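Local coordinates for antifreeze protein (Uncultured bacterium, PDB 6EIO), which binds ice, probably through two surfaces of a parallel beta-solenoid, and is classed as an antifreeze protein, at residues T125-V130 against I151-T156; F147-A152 against I174-S179. All coordinates share one frame; numbering follows the deposited sequence. Where two conformers were deposited one is given.

Interaction 1. Residues T125-V130 against I151-T156; sequences TSSLAV and IASTLT
L128 and I151 meet with their side chains crossing at about a right angle. The first torsion of L128 sets CG anti to its own backbone N (chi1 -165°), and the branch that does the touching is L128 CD2, 3.7 Å from I151 CD1. I151 CG2 comes within 4.1 Å of L128 CB. L155 shares this inward face with L128, and its CD1 comes 3.7 Å from L128 O. W176 of strand 174-178 packs against both leucines, and V178 of the same strand against L155.

The other face of the ladder carries A129 and T156 and is polar in its detail. S127 OG and T154 OG1 form a hydrogen bond of 2.7 Å whose donor is undecided; because S127 was modelled in two conformers, this bond may be present only part of the time. T154 and T156 both hold OG1 between backbone N and carbonyl carbon, and one water joins them, 3.0 Å from T154 OG1 and 2.9 Å from T156 OG1. The same water donates to L128 O, which also accepts the N-H of T156 (3.1 Å).

The backbones are parallel, bridging L128 with L155 and A129 with T156. L128 N donates to T154 O at 2.9 Å with an N-H...O angle of 167°, and V130 N donates to T156 O.

Adjacent coils of the solenoid are thus joined by a ladder with an apolar inner side and a hydroxyl-bearing outer side, where threonine oxygens hold an ordered water. Such a surface is consistent with an ice-binding face.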
ATOM      1  N   THR A 125       8.198   2.572  15.074  1.00  7.30           N
ATOM      2  CA  THR A 125       7.405   2.731  16.284  1.00  8.50           C
ATOM      3  C   THR A 125       6.713   4.087  16.347  1.00  7.63           C
ATOM      4  O   THR A 125       6.033   4.371  17.335  1.00 10.28           O
ATOM      5  CB  THR A 125       8.278   2.547  17.530  1.00 11.79           C
ATOM      6  OG1 THR A 125       9.314   3.531  17.512  1.00 13.84           O
ATOM      7  CG2 THR A 125       8.883   1.144  17.578  1.00 16.05           C
ATOM      8  N   SER A 126       6.903   4.929  15.339  1.00  6.71           N
ATOM      9  CA  SER A 126       6.237   6.226  15.249  1.00  7.05           C
ATOM     10  C   SER A 126       5.818   6.429  13.786  1.00  6.80           C
ATOM     11  O   SER A 126       5.780   5.482  12.989  1.00  8.14           O
ATOM     12  CB  SER A 126       7.160   7.317  15.820  1.00  7.91           C
ATOM     13  OG  SER A 126       8.400   7.337  15.138  1.00  8.60           O
ATOM     14  N   SER A 127       5.519   7.663  13.409  1.00  6.75           N
ATOM     15  CA  SER A 127       5.089   7.902  12.043  0.52  6.16           C
ATOM     16  C   SER A 127       6.259   7.725  11.077  1.00  5.84           C
ATOM     17  O   SER A 127       7.417   8.029  11.389  1.00  6.68           O
ATOM     18  CB  SER A 127       4.518   9.311  11.890  0.52  6.33           C
ATOM     19  OG  SER A 127       3.258   9.443  12.531  0.52  6.95           O
ATOM     20  N   LEU A 128       5.934   7.215   9.880  1.00  5.80           N
ATOM     21  CA  LEU A 128       6.898   7.010   8.813  1.00  5.41           C
ATOM     22  C   LEU A 128       6.504   7.928   7.662  1.00  5.46           C
ATOM     23  O   LEU A 128       5.315   8.059   7.352  1.00  6.46           O
ATOM     24  CB  LEU A 128       6.889   5.551   8.351  1.00  5.75           C
ATOM     25  CG  LEU A 128       8.088   5.124   7.504  1.00  6.05           C
ATOM     26  CD1 LEU A 128       9.363   5.106   8.328  1.00  7.40           C
ATOM     27  CD2 LEU A 128       7.818   3.755   6.905  1.00  7.63           C
ATOM     28  N   ALA A 129       7.490   8.574   7.043  1.00  5.48           N
ATOM     29  CA  ALA A 129       7.191   9.578   6.033  1.00  6.15           C
ATOM     30  C   ALA A 129       8.230   9.546   4.933  1.00  5.94           C
ATOM     31  O   ALA A 129       9.371   9.177   5.157  1.00  7.33           O
ATOM     32  CB  ALA A 129       7.166  10.976   6.649  1.00  9.00           C
ATOM     33  N   VAL A 130       7.821   9.941   3.743  1.00  8.45           N
ATOM     34  CA  VAL A 130       8.759  10.340   2.710  1.00 12.93           C
ATOM     35  C   VAL A 130       8.563  11.844   2.564  1.00 13.91           C
ATOM     36  O   VAL A 130       7.595  12.296   1.947  1.00 14.88           O
ATOM     37  CB  VAL A 130       8.539   9.585   1.392  1.00 15.96           C
ATOM     38  CG1 VAL A 130       9.700   9.826   0.463  1.00 21.87           C
ATOM     39  CG2 VAL A 130       8.338   8.086   1.643  1.00 17.87           C
ATOM     40  N   ILE A 151       4.209  -0.151  10.651  1.00  5.68           N
ATOM     41  CA  ILE A 151       4.168   1.257  11.031  1.00  5.63           C
ATOM     42  C   ILE A 151       3.166   1.439  12.168  1.00  5.90           C
ATOM     43  O   ILE A 151       1.966   1.227  11.985  1.00  6.62           O
ATOM     44  CB  ILE A 151       3.824   2.152   9.830  1.00  5.77           C
ATOM     45  CG1 ILE A 151       4.836   1.921   8.701  1.00  6.63           C
ATOM     46  CG2 ILE A 151       3.787   3.611  10.248  1.00  6.83           C
ATOM     47  CD1 ILE A 151       4.363   2.383   7.364  1.00  8.42           C
ATOM     48  N   ALA A 152       3.662   1.875  13.332  1.00  7.17           N
ATOM     49  CA  ALA A 152       2.830   1.986  14.536  1.00  7.66           C
ATOM     50  C   ALA A 152       1.864   3.158  14.506  1.00  6.40           C
ATOM     51  O   ALA A 152       0.892   3.157  15.266  1.00  7.78           O
ATOM     52  CB  ALA A 152       3.720   2.157  15.764  1.00 11.39           C
ATOM     53  N   SER A 153       2.049   4.082  13.575  0.54  7.08           N
ATOM     54  CA  SER A 153       1.285   5.308  13.519  0.54  6.27           C
ATOM     55  C   SER A 153       0.843   5.544  12.070  0.54  5.94           C
ATOM     56  O   SER A 153       0.249   4.657  11.442  0.54  6.07           O
ATOM     57  CB  SER A 153       2.107   6.452  14.121  0.54  8.82           C
ATOM     58  OG  SER A 153       1.284   7.591  14.226  0.54  8.33           O
ATOM     59  N   THR A 154       1.105   6.733  11.553  1.00  5.48           N
ATOM     60  CA  THR A 154       0.726   7.120  10.203  1.00  5.31           C
ATOM     61  C   THR A 154       1.861   6.932   9.207  1.00  5.01           C
ATOM     62  O   THR A 154       3.039   6.872   9.559  1.00  5.53           O
ATOM     63  CB  THR A 154       0.265   8.584  10.181  1.00  5.88           C
ATOM     64  OG1 THR A 154       1.363   9.408  10.586  1.00  7.22           O
ATOM     65  CG2 THR A 154      -0.933   8.829  11.080  1.00  6.45           C
ATOM     66  N   LEU A 155       1.453   6.875   7.939  1.00  5.10           N
ATOM     67  CA  LEU A 155       2.347   6.847   6.784  1.00  4.94           C
ATOM     68  C   LEU A 155       1.980   8.031   5.896  1.00  5.06           C
ATOM     69  O   LEU A 155       0.828   8.121   5.465  1.00  5.86           O
ATOM     70  CB  LEU A 155       2.144   5.540   6.007  1.00  5.41           C
ATOM     71  CG  LEU A 155       2.861   5.447   4.654  1.00  5.69           C
ATOM     72  CD1 LEU A 155       4.368   5.556   4.783  1.00  6.20           C
ATOM     73  CD2 LEU A 155       2.468   4.134   3.975  1.00  6.34           C
ATOM     74  N   THR A 156       2.934   8.914   5.599  1.00  5.24           N
ATOM     75  CA  THR A 156       2.623  10.098   4.814  1.00  5.98           C
ATOM     76  C   THR A 156       3.747  10.412   3.841  1.00  7.25           C
ATOM     77  O   THR A 156       4.898  10.005   4.005  1.00  9.64           O
ATOM     78  CB  THR A 156       2.363  11.334   5.672  1.00  8.54           C
ATOM     79  OG1 THR A 156       3.552  11.665   6.387  1.00 12.34           O
ATOM     80  CG2 THR A 156       1.207  11.099   6.609  1.00 11.69           C
TER
HETATM   81  O   HOH W   1       3.603   9.967   8.716  1.00 29.71           O

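Interaction 2. Residues F147-A152 against I174-S179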
ATOM      1  N   PHE A 147       9.613  -7.193   0.898  1.00  4.90           N
ATOM      2  CA  PHE A 147       9.851  -6.069   1.791  1.00  4.98           C
ATOM      3  C   PHE A 147       8.575  -5.825   2.584  1.00  4.94           C
ATOM      4  O   PHE A 147       7.526  -5.574   1.987  1.00  5.50           O
ATOM      5  CB  PHE A 147      10.190  -4.799   0.992  1.00  5.37           C
ATOM      6  CG  PHE A 147      11.259  -4.948  -0.071  1.00  5.04           C
ATOM      7  CD1 PHE A 147      10.950  -5.501  -1.312  1.00  5.32           C
ATOM      8  CD2 PHE A 147      12.555  -4.462   0.136  1.00  5.54           C
ATOM      9  CE1 PHE A 147      11.910  -5.561  -2.319  1.00  5.87           C
ATOM     10  CE2 PHE A 147      13.493  -4.510  -0.875  1.00  5.91           C
ATOM     11  CZ  PHE A 147      13.174  -5.072  -2.095  1.00  5.91           C
ATOM     12  N   VAL A 148       8.670  -5.888   3.920  1.00  5.03           N
ATOM     13  CA  VAL A 148       7.519  -5.679   4.797  1.00  5.25           C
ATOM     14  C   VAL A 148       7.856  -4.544   5.753  1.00  5.27           C
ATOM     15  O   VAL A 148       8.882  -4.604   6.444  1.00  5.74           O
ATOM     16  CB  VAL A 148       7.173  -6.947   5.592  1.00  5.61           C
ATOM     17  CG1 VAL A 148       6.016  -6.684   6.558  1.00  6.46           C
ATOM     18  CG2 VAL A 148       6.859  -8.107   4.651  1.00  6.94           C
ATOM     19  N   ILE A 149       6.984  -3.530   5.811  1.00  5.34           N
ATOM     20  CA  ILE A 149       7.194  -2.384   6.689  0.53  5.51           C
ATOM     21  C   ILE A 149       6.008  -2.258   7.628  1.00  5.35           C
ATOM     22  O   ILE A 149       4.861  -2.112   7.190  1.00  6.46           O
ATOM     23  CB  ILE A 149       7.411  -1.082   5.918  0.53  6.20           C
ATOM     24  CG1 ILE A 149       8.614  -1.216   4.999  0.53  7.80           C
ATOM     25  CG2 ILE A 149       7.638   0.055   6.906  0.53  6.87           C
ATOM     26  CD1 ILE A 149       8.744  -0.085   4.023  0.53 10.50           C
ATOM     27  N   GLN A 150       6.297  -2.331   8.929  1.00  5.58           N
ATOM     28  CA  GLN A 150       5.308  -2.235   9.999  1.00  5.74           C
ATOM     29  C   GLN A 150       5.357  -0.819  10.560  1.00  5.68           C
ATOM     30  O   GLN A 150       6.438  -0.336  10.911  1.00  7.27           O
ATOM     31  CB  GLN A 150       5.651  -3.195  11.138  1.00  6.36           C
ATOM     32  CG  GLN A 150       5.745  -4.643  10.700  1.00  7.02           C
ATOM     33  CD  GLN A 150       6.336  -5.539  11.766  1.00  7.22           C
ATOM     34  OE1 GLN A 150       7.206  -5.111  12.546  1.00  9.51           O
ATOM     35  NE2 GLN A 150       5.901  -6.769  11.799  1.00  7.76           N
ATOM     36  N   ILE A 151       4.209  -0.151  10.651  1.00  5.68           N
ATOM     37  CA  ILE A 151       4.168   1.257  11.031  1.00  5.63           C
ATOM     38  C   ILE A 151       3.166   1.439  12.168  1.00  5.90           C
ATOM     39  O   ILE A 151       1.966   1.227  11.985  1.00  6.62           O
ATOM     40  CB  ILE A 151       3.824   2.152   9.830  1.00  5.77           C
ATOM     41  CG1 ILE A 151       4.836   1.921   8.701  1.00  6.63           C
ATOM     42  CG2 ILE A 151       3.787   3.611  10.248  1.00  6.83           C
ATOM     43  CD1 ILE A 151       4.363   2.383   7.364  1.00  8.42           C
ATOM     44  N   ALA A 152       3.662   1.875  13.332  1.00  7.17           N
ATOM     45  CA  ALA A 152       2.830   1.986  14.536  1.00  7.66           C
ATOM     46  C   ALA A 152       1.864   3.158  14.506  1.00  6.40           C
ATOM     47  O   ALA A 152       0.892   3.157  15.266  1.00  7.78           O
ATOM     48  CB  ALA A 152       3.720   2.157  15.764  1.00 11.39           C
ATOM     49  N   ILE A 174       6.096  -5.521  -2.025  1.00  4.97           N
ATOM     50  CA  ILE A 174       6.293  -4.484  -1.025  1.00  5.12           C
ATOM     51  C   ILE A 174       4.969  -4.293  -0.284  1.00  4.87           C
ATOM     52  O   ILE A 174       3.925  -4.101  -0.920  1.00  5.09           O
ATOM     53  CB  ILE A 174       6.736  -3.160  -1.680  1.00  5.25           C
ATOM     54  CG1 ILE A 174       8.072  -3.332  -2.404  1.00  5.76           C
ATOM     55  CG2 ILE A 174       6.801  -2.038  -0.632  1.00  6.28           C
ATOM     56  CD1 ILE A 174       8.395  -2.183  -3.338  1.00  7.42           C
ATOM     57  N   TYR A 175       5.025  -4.322   1.046  1.00  5.01           N
ATOM     58  CA  TYR A 175       3.837  -4.218   1.880  1.00  4.99           C
ATOM     59  C   TYR A 175       4.072  -3.190   2.974  1.00  5.12           C
ATOM     60  O   TYR A 175       5.108  -3.227   3.657  1.00  6.90           O
ATOM     61  CB  TYR A 175       3.536  -5.551   2.529  1.00  5.75           C
ATOM     62  CG  TYR A 175       3.416  -6.707   1.571  1.00  6.00           C
ATOM     63  CD1 TYR A 175       4.538  -7.438   1.214  1.00  7.41           C
ATOM     64  CD2 TYR A 175       2.189  -7.083   1.045  1.00  6.32           C
ATOM     65  CE1 TYR A 175       4.446  -8.528   0.387  1.00  7.18           C
ATOM     66  CE2 TYR A 175       2.082  -8.172   0.206  1.00  6.94           C
ATOM     67  CZ  TYR A 175       3.225  -8.911  -0.098  1.00  7.18           C
ATOM     68  OH  TYR A 175       3.181 -10.049  -0.864  1.00  8.76           O
ATOM     69  N   TRP A 176       3.086  -2.322   3.171  1.00  4.92           N
ATOM     70  CA  TRP A 176       3.100  -1.280   4.189  1.00  4.99           C
ATOM     71  C   TRP A 176       1.912  -1.541   5.113  1.00  4.94           C
ATOM     72  O   TRP A 176       0.761  -1.375   4.697  1.00  6.23           O
ATOM     73  CB  TRP A 176       2.944   0.114   3.570  1.00  5.03           C
ATOM     74  CG  TRP A 176       3.829   0.443   2.415  1.00  5.05           C
ATOM     75  CD1 TRP A 176       3.627   0.096   1.103  1.00  4.93           C
ATOM     76  CD2 TRP A 176       5.019   1.262   2.421  1.00  4.88           C
ATOM     77  NE1 TRP A 176       4.621   0.606   0.309  1.00  4.95           N
ATOM     78  CE2 TRP A 176       5.477   1.336   1.087  1.00  4.85           C
ATOM     79  CE3 TRP A 176       5.719   1.964   3.410  1.00  5.80           C
ATOM     80  CZ2 TRP A 176       6.591   2.087   0.725  1.00  5.48           C
ATOM     81  CZ3 TRP A 176       6.839   2.704   3.044  1.00  6.43           C
ATOM     82  CH2 TRP A 176       7.264   2.754   1.719  1.00  5.91           C
ATOM     83  N   GLN A 177       2.183  -1.942   6.355  1.00  4.73           N
ATOM     84  CA  GLN A 177       1.145  -2.161   7.348  1.00  5.07           C
ATOM     85  C   GLN A 177       1.065  -0.897   8.203  1.00  5.03           C
ATOM     86  O   GLN A 177       2.043  -0.522   8.858  1.00  6.04           O
ATOM     87  CB  GLN A 177       1.499  -3.401   8.185  1.00  5.78           C
ATOM     88  CG  GLN A 177       0.535  -3.647   9.337  1.00  7.32           C
ATOM     89  CD  GLN A 177       0.925  -2.932  10.609  1.00  6.74           C
ATOM     90  OE1 GLN A 177       2.100  -2.916  11.003  1.00  8.17           O
ATOM     91  NE2 GLN A 177      -0.061  -2.317  11.255  1.00  7.82           N
ATOM     92  N   VAL A 178      -0.091  -0.237   8.168  1.00  5.11           N
ATOM     93  CA  VAL A 178      -0.262   1.086   8.746  1.00  5.15           C
ATOM     94  C   VAL A 178      -1.287   0.986   9.874  1.00  5.26           C
ATOM     95  O   VAL A 178      -2.461   0.673   9.638  1.00  5.26           O
ATOM     96  CB  VAL A 178      -0.701   2.086   7.667  1.00  5.50           C
ATOM     97  CG1 VAL A 178      -0.974   3.462   8.282  1.00  6.81           C
ATOM     98  CG2 VAL A 178       0.327   2.173   6.553  1.00  6.07           C
ATOM     99  N   SER A 179      -0.850   1.269  11.111  1.00  5.68           N
ATOM    100  CA  SER A 179      -1.718   1.044  12.258  1.00  6.11           C
ATOM    101  C   SER A 179      -2.765   2.131  12.440  1.00  5.96           C
ATOM    102  O   SER A 179      -3.726   1.923  13.188  1.00  7.37           O
ATOM    103  CB  SER A 179      -0.890   0.895  13.532  1.00  7.73           C
ATOM    104  OG  SER A 179      -0.001  -0.205  13.463  1.00  9.81           O
TER
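S179 swings its OG anti to its own carbonyl carbon (chi1 -61°), which sets that oxygen 2.8 Å from I151 O, the carbonyl it donates to from a position tilted 32° off the carbonyl plane. S179 N donates to the same I151 O at 2.9 Å, so two N/O donors of one residue grip one acceptor. Q177 is bent at its second torsion (chi2 -89°), turning CD forward along the strand toward S179. Its NE2 donates to S179 OG at 3.1 Å, with that oxygen near the amide plane, while OE1 makes a weak 3.5 Å bond to I151 N, which also donates to Q177 O. An alanine at S179 would probably leave Q177 NE2 without this acceptor, free the amide to turn, and deprive I151 O of its hydroxyl donor.

On the opposite face, W176 lies beside I149, pointing the same way. In one of the two conformers of I149, its CD1 sits over one face of the indole as a CH-pi contact, 3.5 Å from W176 CZ3 and offset toward the rim. I151 CD1 is instead at the edge of that ring and 4.1 Å from V178 CG2. W176 NE1 is taken up by K191 O.

Between the faces runs a parallel ladder in register from F147-I174 to I151-V178, for example Q177 N to I149 O at 2.8 Å. Helix 81-99 packs on the Q177 side, and Q150 NE2 bonds A97 O and R100 O.

Chemically, the strand pair has an apolar interior face and another, covered by helix 81-99 at its Q150/Q177 end, where buried amides are matched by carbonyls and a hydroxyl; the directed relay Q177 NE2 to S179 OG to I151 O closes its C-terminal end.

How the interactions relate
Interactions 1 and 2 are successive sides of neighbouring solenoid coils: I151 and A152 belong to both, ending strand 147-151 and leading through the turn into strand 155-157. Their centres are about 9 Å apart, and their apolar faces meet. L128 CD2 reaches I149 CG2 at 3.7 Å, L155 CD2 lies 3.9 Å from W176 CE3, and L155 CB is 3.9 Å from V178 CG2, so the two ladders share one interior. Their other faces differ: that of interaction 1 carries hydroxyls and an ordered water, whereas that of interaction 2 is covered in part by helix 81-99. On that basis the 125-130/151-156 side is the more plausible one to meet ice.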